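Local coordinates for actin depolymerization factor 2 (Plasmodium berghei, PDB 2XFA), which binds actin and probably promotes the turnover of actin filaments in the malaria parasite, at residues N29-E37 with N66-A77; M6-D14 with L109-K120. All coordinates share one frame; numbering follows the deposited sequence.

Contact 1. Residues N29-E37 with N66-A77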
loop_
_atom_site.group_PDB
_atom_site.type_symbol
_atom_site.label_atom_id
_atom_site.label_comp_id
_atom_site.label_asym_id
_atom_site.label_seq_id
_atom_site.Cartn_x
_atom_site.Cartn_y
_atom_site.Cartn_z
ATOM N N ASN A 29 -2.426 11.318 7.232
ATOM C CA ASN A 29 -2.570 9.866 7.187
ATOM C C ASN A 29 -1.191 9.241 7.215
ATOM O O ASN A 29 -0.274 9.747 6.574
ATOM C CB ASN A 29 -3.274 9.429 5.901
ATOM C CG ASN A 29 -4.707 9.921 5.813
ATOM O OD1 ASN A 29 -5.438 9.946 6.809
ATOM N ND2 ASN A 29 -5.128 10.289 4.605
ATOM N N LYS A 30 -1.036 8.143 7.940
ATOM C CA LYS A 30 0.224 7.417 7.919
ATOM C C LYS A 30 0.243 6.323 6.846
ATOM O O LYS A 30 1.287 6.032 6.279
ATOM C CB LYS A 30 0.526 6.812 9.286
ATOM C CG LYS A 30 2.005 6.753 9.606
ATOM C CD LYS A 30 2.566 8.149 9.764
ATOM C CE LYS A 30 4.078 8.133 9.878
ATOM N NZ LYS A 30 4.639 9.515 9.909
ATOM N N TYR A 31 -0.901 5.679 6.618
ATOM C CA TYR A 31 -1.022 4.732 5.536
ATOM C C TYR A 31 -2.454 4.649 5.085
ATOM O O TYR A 31 -3.361 5.024 5.802
ATOM C CB TYR A 31 -0.465 3.329 5.861
ATOM C CG TYR A 31 -1.215 2.521 6.892
ATOM C CD1 TYR A 31 -2.317 1.761 6.544
ATOM C CD2 TYR A 31 -0.803 2.498 8.207
ATOM C CE1 TYR A 31 -2.993 1.019 7.478
ATOM C CE2 TYR A 31 -1.476 1.754 9.152
ATOM C CZ TYR A 31 -2.570 1.019 8.780
ATOM O OH TYR A 31 -3.241 0.283 9.716
ATOM N N ILE A 32 -2.639 4.196 3.861
ATOM C CA ILE A 32 -3.972 4.054 3.310
ATOM C C ILE A 32 -3.952 2.682 2.706
ATOM O O ILE A 32 -2.947 2.304 2.118
ATOM C CB ILE A 32 -4.244 5.033 2.189
ATOM C CG1 ILE A 32 -4.025 6.468 2.667
ATOM C CG2 ILE A 32 -5.662 4.850 1.672
ATOM C CD1 ILE A 32 -3.743 7.448 1.517
ATOM N N ILE A 33 -5.036 1.927 2.892
ATOM C CA ILE A 33 -5.213 0.668 2.196
ATOM C C ILE A 33 -6.423 0.847 1.274
ATOM O O ILE A 33 -7.435 1.375 1.693
ATOM C CB ILE A 33 -5.417 -0.504 3.193
ATOM C CG1 ILE A 33 -4.139 -0.706 4.008
ATOM C CG2 ILE A 33 -5.708 -1.793 2.457
ATOM C CD1 ILE A 33 -4.273 -1.662 5.116
ATOM N N TYR A 34 -6.285 0.447 0.012
ATOM C CA TYR A 34 -7.338 0.595 -0.986
ATOM C C TYR A 34 -7.793 -0.774 -1.408
ATOM O O TYR A 34 -7.009 -1.719 -1.360
ATOM C CB TYR A 34 -6.781 1.247 -2.263
ATOM C CG TYR A 34 -6.263 2.632 -2.099
ATOM C CD1 TYR A 34 -7.116 3.719 -2.164
ATOM C CD2 TYR A 34 -4.911 2.864 -1.896
ATOM C CE1 TYR A 34 -6.641 5.001 -2.032
ATOM C CE2 TYR A 34 -4.429 4.136 -1.751
ATOM C CZ TYR A 34 -5.304 5.206 -1.825
ATOM O OH TYR A 34 -4.834 6.485 -1.689
ATOM N N LYS A 35 -9.023 -0.878 -1.906
ATOM C CA LYS A 35 -9.474 -2.151 -2.409
ATOM C C LYS A 35 -10.378 -1.941 -3.607
ATOM O O LYS A 35 -10.843 -0.835 -3.865
ATOM C CB LYS A 35 -10.260 -2.889 -1.325
ATOM C CG LYS A 35 -11.571 -2.214 -1.022
ATOM C CD LYS A 35 -12.224 -2.749 0.254
ATOM C CE LYS A 35 -13.743 -2.834 0.074
ATOM N NZ LYS A 35 -14.494 -2.190 1.188
ATOM N N ILE A 36 -10.620 -3.003 -4.355
ATOM C CA ILE A 36 -11.613 -2.917 -5.421
ATOM C C ILE A 36 -12.956 -3.356 -4.868
ATOM O O ILE A 36 -13.130 -4.494 -4.442
ATOM C CB ILE A 36 -11.212 -3.742 -6.645
ATOM C CG1 ILE A 36 -9.863 -3.232 -7.166
ATOM C CG2 ILE A 36 -12.298 -3.645 -7.727
ATOM C CD1 ILE A 36 -9.183 -4.131 -8.176
ATOM N N GLU A 37 -13.893 -2.426 -4.838
ATOM C CA GLU A 37 -15.233 -2.723 -4.371
ATOM C C GLU A 37 -16.127 -3.155 -5.519
ATOM O O GLU A 37 -16.131 -2.544 -6.588
ATOM C CB GLU A 37 -15.833 -1.505 -3.675
ATOM C CG GLU A 37 -16.982 -1.857 -2.743
ATOM C CD GLU A 37 -17.636 -0.634 -2.126
ATOM O OE1 GLU A 37 -17.786 0.386 -2.838
ATOM O OE2 GLU A 37 -18.004 -0.707 -0.932
ATOM N N ASN A 66 -4.115 -5.548 9.017
ATOM C CA ASN A 66 -5.255 -5.222 8.142
ATOM C C ASN A 66 -5.343 -6.062 6.872
ATOM O O ASN A 66 -6.241 -5.858 6.058
ATOM C CB ASN A 66 -5.222 -3.752 7.698
ATOM C CG ASN A 66 -5.470 -2.779 8.836
ATOM O OD1 ASN A 66 -4.551 -2.095 9.298
ATOM N ND2 ASN A 66 -6.719 -2.706 9.292
ATOM N N LEU A 67 -4.410 -6.986 6.689
ATOM C CA LEU A 67 -4.358 -7.786 5.471
ATOM C C LEU A 67 -4.767 -9.223 5.736
ATOM O O LEU A 67 -4.751 -9.669 6.877
ATOM C CB LEU A 67 -2.933 -7.755 4.896
ATOM C CG LEU A 67 -2.458 -6.325 4.589
ATOM C CD1 LEU A 67 -1.004 -6.326 4.113
ATOM C CD2 LEU A 67 -3.382 -5.664 3.553
ATOM N N LYS A 68 -5.107 -9.964 4.684
ATOM C CA LYS A 68 -5.443 -11.387 4.843
ATOM C C LYS A 68 -4.763 -12.205 3.764
ATOM O O LYS A 68 -4.394 -11.685 2.728
ATOM C CB LYS A 68 -6.953 -11.596 4.725
ATOM C CG LYS A 68 -7.787 -10.726 5.657
ATOM C CD LYS A 68 -9.256 -11.176 5.659
ATOM C CE LYS A 68 -10.051 -10.523 6.789
ATOM N NZ LYS A 68 -11.478 -10.975 6.800
ATOM N N ASN A 69 -4.656 -13.500 3.985
ATOM C CA ASN A 69 -4.036 -14.377 3.014
ATOM C C ASN A 69 -4.901 -14.580 1.776
ATOM O O ASN A 69 -4.490 -15.218 0.831
ATOM C CB ASN A 69 -3.839 -15.724 3.658
ATOM C CG ASN A 69 -2.426 -16.164 3.635
ATOM O OD1 ASN A 69 -1.528 -15.417 3.193
ATOM N ND2 ASN A 69 -2.192 -17.375 4.125
ATOM N N THR A 70 -6.131 -14.094 1.802
ATOM C CA THR A 70 -7.086 -14.497 0.782
ATOM C C THR A 70 -7.630 -13.299 0.007
ATOM O O THR A 70 -8.571 -13.446 -0.768
ATOM C CB THR A 70 -8.315 -15.164 1.419
ATOM O OG1 THR A 70 -8.902 -14.217 2.320
ATOM C CG2 THR A 70 -7.939 -16.454 2.159
ATOM N N GLU A 71 -7.084 -12.112 0.242
ATOM C CA GLU A 71 -7.489 -10.955 -0.540
ATOM C C GLU A 71 -6.392 -9.952 -0.883
ATOM O O GLU A 71 -5.580 -9.585 -0.039
ATOM C CB GLU A 71 -8.665 -10.235 0.091
ATOM C CG GLU A 71 -8.502 -9.807 1.501
ATOM C CD GLU A 71 -9.846 -9.436 2.092
ATOM O OE1 GLU A 71 -10.790 -9.223 1.295
ATOM O OE2 GLU A 71 -9.965 -9.373 3.337
ATOM N N CYS A 72 -6.416 -9.494 -2.134
ATOM C CA CYS A 72 -5.500 -8.460 -2.618
ATOM C C CYS A 72 -5.824 -7.059 -2.102
ATOM O O CYS A 72 -6.985 -6.695 -1.924
ATOM C CB CYS A 72 -5.492 -8.463 -4.139
ATOM S SG CYS A 72 -5.038 -10.037 -4.839
ATOM N N ARG A 73 -4.773 -6.281 -1.840
ATOM C CA ARG A 73 -4.898 -4.876 -1.473
ATOM C C ARG A 73 -3.809 -4.006 -2.134
ATOM O O ARG A 73 -2.758 -4.496 -2.484
ATOM C CB ARG A 73 -4.814 -4.689 0.041
ATOM C CG ARG A 73 -6.033 -5.251 0.832
ATOM C CD ARG A 73 -7.333 -4.619 0.346
ATOM N NE ARG A 73 -8.483 -4.937 1.196
ATOM C CZ ARG A 73 -9.399 -5.851 0.898
ATOM N NH1 ARG A 73 -9.289 -6.550 -0.223
ATOM N NH2 ARG A 73 -10.425 -6.077 1.727
ATOM N N TYR A 74 -4.077 -2.712 -2.279
ATOM C CA TYR A 74 -3.010 -1.753 -2.552
ATOM C C TYR A 74 -2.786 -0.995 -1.270
ATOM O O TYR A 74 -3.736 -0.572 -0.608
ATOM C CB TYR A 74 -3.432 -0.742 -3.622
ATOM C CG TYR A 74 -3.926 -1.352 -4.894
ATOM C CD1 TYR A 74 -3.115 -2.177 -5.639
ATOM C CD2 TYR A 74 -5.211 -1.105 -5.342
ATOM C CE1 TYR A 74 -3.557 -2.724 -6.830
ATOM C CE2 TYR A 74 -5.664 -1.648 -6.519
ATOM C CZ TYR A 74 -4.822 -2.452 -7.258
ATOM O OH TYR A 74 -5.256 -2.993 -8.435
ATOM N N ILE A 75 -1.539 -0.825 -0.898
ATOM C CA ILE A 75 -1.247 -0.042 0.278
ATOM C C ILE A 75 -0.309 1.114 -0.095
ATOM O O ILE A 75 0.685 0.914 -0.794
ATOM C CB ILE A 75 -0.574 -0.927 1.362
ATOM C CG1 ILE A 75 -1.448 -2.164 1.660
ATOM C CG2 ILE A 75 -0.305 -0.139 2.624
ATOM C CD1 ILE A 75 -0.821 -3.445 1.146
ATOM N N ILE A 76 -0.654 2.315 0.349
ATOM C CA ILE A 76 0.274 3.420 0.327
ATOM C C ILE A 76 0.685 3.739 1.771
ATOM O O ILE A 76 -0.175 3.946 2.623
ATOM C CB ILE A 76 -0.340 4.657 -0.367
ATOM C CG1 ILE A 76 -0.678 4.319 -1.821
ATOM C CG2 ILE A 76 0.643 5.832 -0.335
ATOM C CD1 ILE A 76 -1.410 5.416 -2.543
ATOM N N ALA A 77 1.992 3.792 2.023
ATOM C CA ALA A 77 2.530 4.023 3.353
ATOM C C ALA A 77 3.636 5.070 3.333
ATOM O O ALA A 77 4.533 5.010 2.508
ATOM C CB ALA A 77 3.088 2.746 3.906
#
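Four backbone bonds join I32 to I76 and Y34 to Y74, illustrating how two antiparallel strands at the heart of the ADF/cofilin fold bind through the main chain and are then sealed by their side chains. The axes of segments 31-37 and 73-77 approach to 4.7 Å, with directions 169° apart. The straightest link runs from Y34 N to Y74 O (2.8 Å, N-H...O 172°), while Y31-A77 and I33-I75 form the intervening non-hydrogen-bonded pairs.

Packing is tight on the face bearing I32, Y34, Y74 and I76. With CG beside the backbone N and anti to the carbonyl carbon (chi1 -63°), the Y34 ring offers its edge to I76, whose CD1 reaches Y34 CE2 at 3.4 Å. I32 CG2 meanwhile sits over one face of that ring. On the reverse face, I33 and I75 lie side by side, and I33 CD1 meets N66 CB at 3.5 Å.

The end with K35 and R73 is more open to solvent, its chains lying alongside rather than interlocked. K35 CB lies over one face of the R73 guanidinium, 3.7 Å from R73 NE. Three partners hold this flat group: R73 NH1 donates nearly in the guanidinium plane to C72 O (2.9 Å), R73 NH2 forms a salt bridge with E71 OE1 (3.2 Å), and D45 of strand 41-48 forms a salt bridge with R73 NE.

Strand 41-48 flanks strand 31-37 on its other edge. Helix 14-24 packs on I32, Y34 and I76, with C16 O accepting the Y34 hydroxyl, and helix 104-118 packs on Y74.

Contact 2. Residues M6-D14 with L109-K120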
loop_
_atom_site.group_PDB
_atom_site.type_symbol
_atom_site.label_atom_id
_atom_site.label_comp_id
_atom_site.label_asym_id
_atom_site.label_seq_id
_atom_site.Cartn_x
_atom_site.Cartn_y
_atom_site.Cartn_z
ATOM N N MET A 6 -3.507 -5.546 -18.155
ATOM C CA MET A 6 -4.556 -5.903 -19.106
ATOM C C MET A 6 -5.689 -4.875 -19.084
ATOM O O MET A 6 -5.658 -3.925 -18.300
ATOM C CB MET A 6 -5.087 -7.307 -18.809
ATOM C CG MET A 6 -5.252 -8.191 -20.036
ATOM S SD MET A 6 -6.768 -7.865 -20.958
ATOM C CE MET A 6 -7.985 -8.068 -19.655
ATOM N N VAL A 7 -6.687 -5.071 -19.944
ATOM C CA VAL A 7 -7.774 -4.104 -20.106
ATOM C C VAL A 7 -9.072 -4.531 -19.410
ATOM O O VAL A 7 -10.105 -4.683 -20.062
ATOM C CB VAL A 7 -8.087 -3.852 -21.603
ATOM C CG1 VAL A 7 -8.876 -2.558 -21.775
ATOM C CG2 VAL A 7 -6.807 -3.828 -22.428
ATOM N N SER A 8 -9.019 -4.723 -18.094
ATOM C CA SER A 8 -10.228 -5.034 -17.327
ATOM C C SER A 8 -10.935 -3.763 -16.852
ATOM O O SER A 8 -10.381 -2.664 -16.930
ATOM C CB SER A 8 -9.930 -5.981 -16.158
ATOM O OG SER A 8 -9.860 -7.329 -16.600
ATOM N N GLY A 9 -12.158 -3.918 -16.354
ATOM C CA GLY A 9 -13.052 -2.783 -16.210
ATOM C C GLY A 9 -13.281 -2.184 -14.836
ATOM O O GLY A 9 -14.408 -2.200 -14.338
ATOM N N VAL A 10 -12.234 -1.627 -14.233
ATOM C CA VAL A 10 -12.395 -0.896 -12.978
ATOM C C VAL A 10 -11.878 0.550 -13.084
ATOM O O VAL A 10 -10.918 0.819 -13.806
ATOM C CB VAL A 10 -11.757 -1.656 -11.777
ATOM C CG1 VAL A 10 -11.067 -2.925 -12.245
ATOM C CG2 VAL A 10 -10.798 -0.760 -11.007
ATOM N N ASN A 11 -12.553 1.472 -12.396
ATOM C CA ASN A 11 -12.133 2.870 -12.326
ATOM C C ASN A 11 -11.736 3.267 -10.903
ATOM O O ASN A 11 -11.904 2.484 -9.951
ATOM C CB ASN A 11 -13.237 3.803 -12.829
ATOM C CG ASN A 11 -14.281 4.113 -11.762
ATOM O OD1 ASN A 11 -14.426 3.377 -10.788
ATOM N ND2 ASN A 11 -15.015 5.207 -11.947
ATOM N N VAL A 12 -11.236 4.493 -10.761
ATOM C CA VAL A 12 -10.653 4.948 -9.501
ATOM C C VAL A 12 -11.459 6.076 -8.856
ATOM O O VAL A 12 -11.606 7.150 -9.435
ATOM C CB VAL A 12 -9.207 5.455 -9.712
ATOM C CG1 VAL A 12 -8.534 5.719 -8.368
ATOM C CG2 VAL A 12 -8.404 4.465 -10.534
ATOM N N SER A 13 -11.952 5.835 -7.647
ATOM C CA SER A 13 -12.729 6.822 -6.904
ATOM C C SER A 13 -11.894 8.027 -6.496
ATOM O O SER A 13 -10.742 7.884 -6.099
ATOM C CB SER A 13 -13.340 6.194 -5.650
ATOM O OG SER A 13 -14.069 7.167 -4.916
ATOM N N ASP A 14 -12.498 9.210 -6.565
ATOM C CA ASP A 14 -11.798 10.465 -6.282
ATOM C C ASP A 14 -11.347 10.624 -4.829
ATOM O O ASP A 14 -10.365 11.313 -4.561
ATOM C CB ASP A 14 -12.656 11.654 -6.713
ATOM C CG ASP A 14 -13.088 11.553 -8.164
ATOM O OD1 ASP A 14 -12.270 11.884 -9.049
ATOM O OD2 ASP A 14 -14.237 11.123 -8.418
ATOM N N LEU A 109 -7.508 -9.128 -11.808
ATOM C CA LEU A 109 -8.116 -7.804 -11.764
ATOM C C LEU A 109 -7.281 -6.771 -10.998
ATOM O O LEU A 109 -7.119 -5.640 -11.444
ATOM C CB LEU A 109 -9.506 -7.877 -11.154
ATOM C CG LEU A 109 -10.339 -6.644 -11.508
ATOM C CD1 LEU A 109 -10.964 -6.815 -12.898
ATOM C CD2 LEU A 109 -11.410 -6.397 -10.460
ATOM N N TYR A 110 -6.765 -7.144 -9.833
ATOM C CA TYR A 110 -5.916 -6.222 -9.089
ATOM C C TYR A 110 -4.642 -5.862 -9.868
ATOM O O TYR A 110 -4.255 -4.703 -9.942
ATOM C CB TYR A 110 -5.566 -6.792 -7.713
ATOM C CG TYR A 110 -6.569 -6.434 -6.653
ATOM C CD1 TYR A 110 -7.686 -7.224 -6.427
ATOM C CD2 TYR A 110 -6.402 -5.312 -5.882
ATOM C CE1 TYR A 110 -8.601 -6.897 -5.419
ATOM C CE2 TYR A 110 -7.293 -4.988 -4.875
ATOM C CZ TYR A 110 -8.385 -5.784 -4.651
ATOM O OH TYR A 110 -9.269 -5.432 -3.672
ATOM N N ALA A 111 -3.993 -6.864 -10.437
ATOM C CA ALA A 111 -2.786 -6.625 -11.201
ATOM C C ALA A 111 -3.103 -5.769 -12.412
ATOM O O ALA A 111 -2.354 -4.865 -12.735
ATOM C CB ALA A 111 -2.148 -7.937 -11.631
ATOM N N ALA A 112 -4.227 -6.041 -13.069
ATOM C CA ALA A 112 -4.531 -5.345 -14.312
ATOM C C ALA A 112 -4.990 -3.920 -14.054
ATOM O O ALA A 112 -5.011 -3.114 -14.967
ATOM C CB ALA A 112 -5.572 -6.106 -15.126
ATOM N N SER A 113 -5.340 -3.625 -12.805
ATOM C CA SER A 113 -5.851 -2.317 -12.384
ATOM C C SER A 113 -4.788 -1.485 -11.671
ATOM O O SER A 113 -4.936 -0.273 -11.511
ATOM C CB SER A 113 -7.027 -2.496 -11.407
ATOM O OG SER A 113 -8.132 -3.154 -12.016
ATOM N N LYS A 114 -3.735 -2.147 -11.205
ATOM C CA LYS A 114 -2.700 -1.481 -10.413
ATOM C C LYS A 114 -2.251 -0.165 -11.087
ATOM O O LYS A 114 -2.223 0.899 -10.456
ATOM C CB LYS A 114 -1.531 -2.442 -10.226
ATOM C CG LYS A 114 -0.333 -1.899 -9.464
ATOM C CD LYS A 114 0.751 -2.986 -9.406
ATOM C CE LYS A 114 2.174 -2.418 -9.346
ATOM N NZ LYS A 114 2.816 -2.535 -7.986
ATOM N N GLU A 115 -1.919 -0.245 -12.372
ATOM C CA GLU A 115 -1.475 0.934 -13.138
ATOM C C GLU A 115 -2.446 2.117 -13.094
ATOM O O GLU A 115 -2.033 3.286 -13.061
ATOM C CB GLU A 115 -1.219 0.578 -14.616
ATOM C CG GLU A 115 -0.249 -0.584 -14.863
ATOM C CD GLU A 115 -0.945 -1.946 -14.921
ATOM O OE1 GLU A 115 -1.268 -2.409 -16.043
ATOM O OE2 GLU A 115 -1.163 -2.549 -13.846
ATOM N N SER A 116 -3.735 1.807 -13.137
ATOM C CA SER A 116 -4.778 2.825 -13.111
ATOM C C SER A 116 -4.679 3.619 -11.827
ATOM O O SER A 116 -4.920 4.806 -11.805
ATOM C CB SER A 116 -6.165 2.177 -13.212
ATOM O OG SER A 116 -6.286 1.389 -14.388
ATOM N N LEU A 117 -4.311 2.952 -10.742
ATOM C CA LEU A 117 -4.136 3.645 -9.481
ATOM C C LEU A 117 -2.779 4.380 -9.454
ATOM O O LEU A 117 -2.716 5.564 -9.161
ATOM C CB LEU A 117 -4.214 2.649 -8.321
ATOM C CG LEU A 117 -4.831 3.087 -6.994
ATOM C CD1 LEU A 117 -4.344 2.207 -5.779
ATOM C CD2 LEU A 117 -4.618 4.561 -6.774
ATOM N N VAL A 118 -1.701 3.661 -9.745
ATOM C CA VAL A 118 -0.342 4.201 -9.597
ATOM C C VAL A 118 -0.130 5.434 -10.445
ATOM O O VAL A 118 0.519 6.390 -10.021
ATOM C CB VAL A 118 0.730 3.136 -9.925
ATOM C CG1 VAL A 118 2.117 3.773 -10.081
ATOM C CG2 VAL A 118 0.762 2.074 -8.808
ATOM N N ARG A 119 -0.707 5.444 -11.635
ATOM C CA ARG A 119 -0.431 6.540 -12.551
ATOM C C ARG A 119 -1.064 7.849 -12.066
ATOM O O ARG A 119 -0.795 8.903 -12.619
ATOM C CB ARG A 119 -0.926 6.201 -13.958
ATOM C CG ARG A 119 -2.422 6.411 -14.099
ATOM C CD ARG A 119 -2.794 7.005 -15.452
ATOM N NE ARG A 119 -2.850 5.970 -16.476
ATOM C CZ ARG A 119 -3.777 5.019 -16.502
ATOM N NH1 ARG A 119 -4.711 4.992 -15.562
ATOM N NH2 ARG A 119 -3.771 4.098 -17.459
ATOM N N LYS A 120 -1.933 7.784 -11.060
ATOM C CA LYS A 120 -2.547 8.993 -10.493
ATOM C C LYS A 120 -1.784 9.460 -9.265
ATOM O O LYS A 120 -2.082 10.505 -8.698
ATOM C CB LYS A 120 -3.992 8.715 -10.056
ATOM C CG LYS A 120 -5.023 8.733 -11.157
ATOM C CD LYS A 120 -4.765 7.632 -12.158
ATOM C CE LYS A 120 -5.911 7.500 -13.156
ATOM N NZ LYS A 120 -7.103 6.829 -12.563
HETATM O O HOH W 1 -9.116 -2.668 -14.653
#
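From M6 to V12 the chain follows helix 104-118 in the same general direction, with CA atoms 4.8 Å apart at M6-A112 and 6.6 Å apart at V12-L117, and no direct hydrogen bond crosses between them. This is the ADF/cofilin arrangement of an N-terminal arm laid over the long helix, two elements that contribute to actin binding in relatives. The example shows how an arm can be held mainly by small apolar contacts.

V10 and V12 carry the better-ordered part. V10 CG1 packs on L109 CG at 3.9 Å, the two side chains meeting at a slant; L109 has CG anti to its backbone nitrogen (chi1 -161°), which directs its branches to the arm. V10 is eclipsed (chi1 3°) and crowded against S113 OG, its exact rotation less sure. V12 turns CG2 to S116 and K120 at the end of 109-120, where the K120 chain, doubtfully placed, slides past in the opposite sense. V12 CG1 lies more loosely, 4.4 Å from L117 CD2. The beginning of the arm is poorly ordered: M6 CB rests against A112 CB, and S8 CB touches L109 CD1, at a partly exposed edge. N11 turns away from the helix; its backbone bonds to E40 and I42 join strand 11-12 to strand 41-48.

S113 supplies the polar link. Its hydroxyl donates to L109 O one turn back (2.7 Å), so S113 OG can also accept from a water at 2.9 Å. The same water donates weakly to S8 O and accepts, again weakly, from V10 N at 3.3 Å.

Contacts 1 and 2 have centres 14 Å apart and meet through Y110, which belongs to the helix of contact 2 but turns away from the arm toward the strands of contact 1. Its carbonyl O lies 2.5 Å from Y74 OH, a probable hydrogen bond, and its own OH is 2.9 Å from I36 N, another probable one. One residue thus reaches both strands from the helix. Contact 1 is the buried interior of the sheet; contact 2 lies at the surface, on elements that probably take part in binding actin, as in other ADF/cofilin proteins. The sheet therefore backs the helix over which the arm is laid.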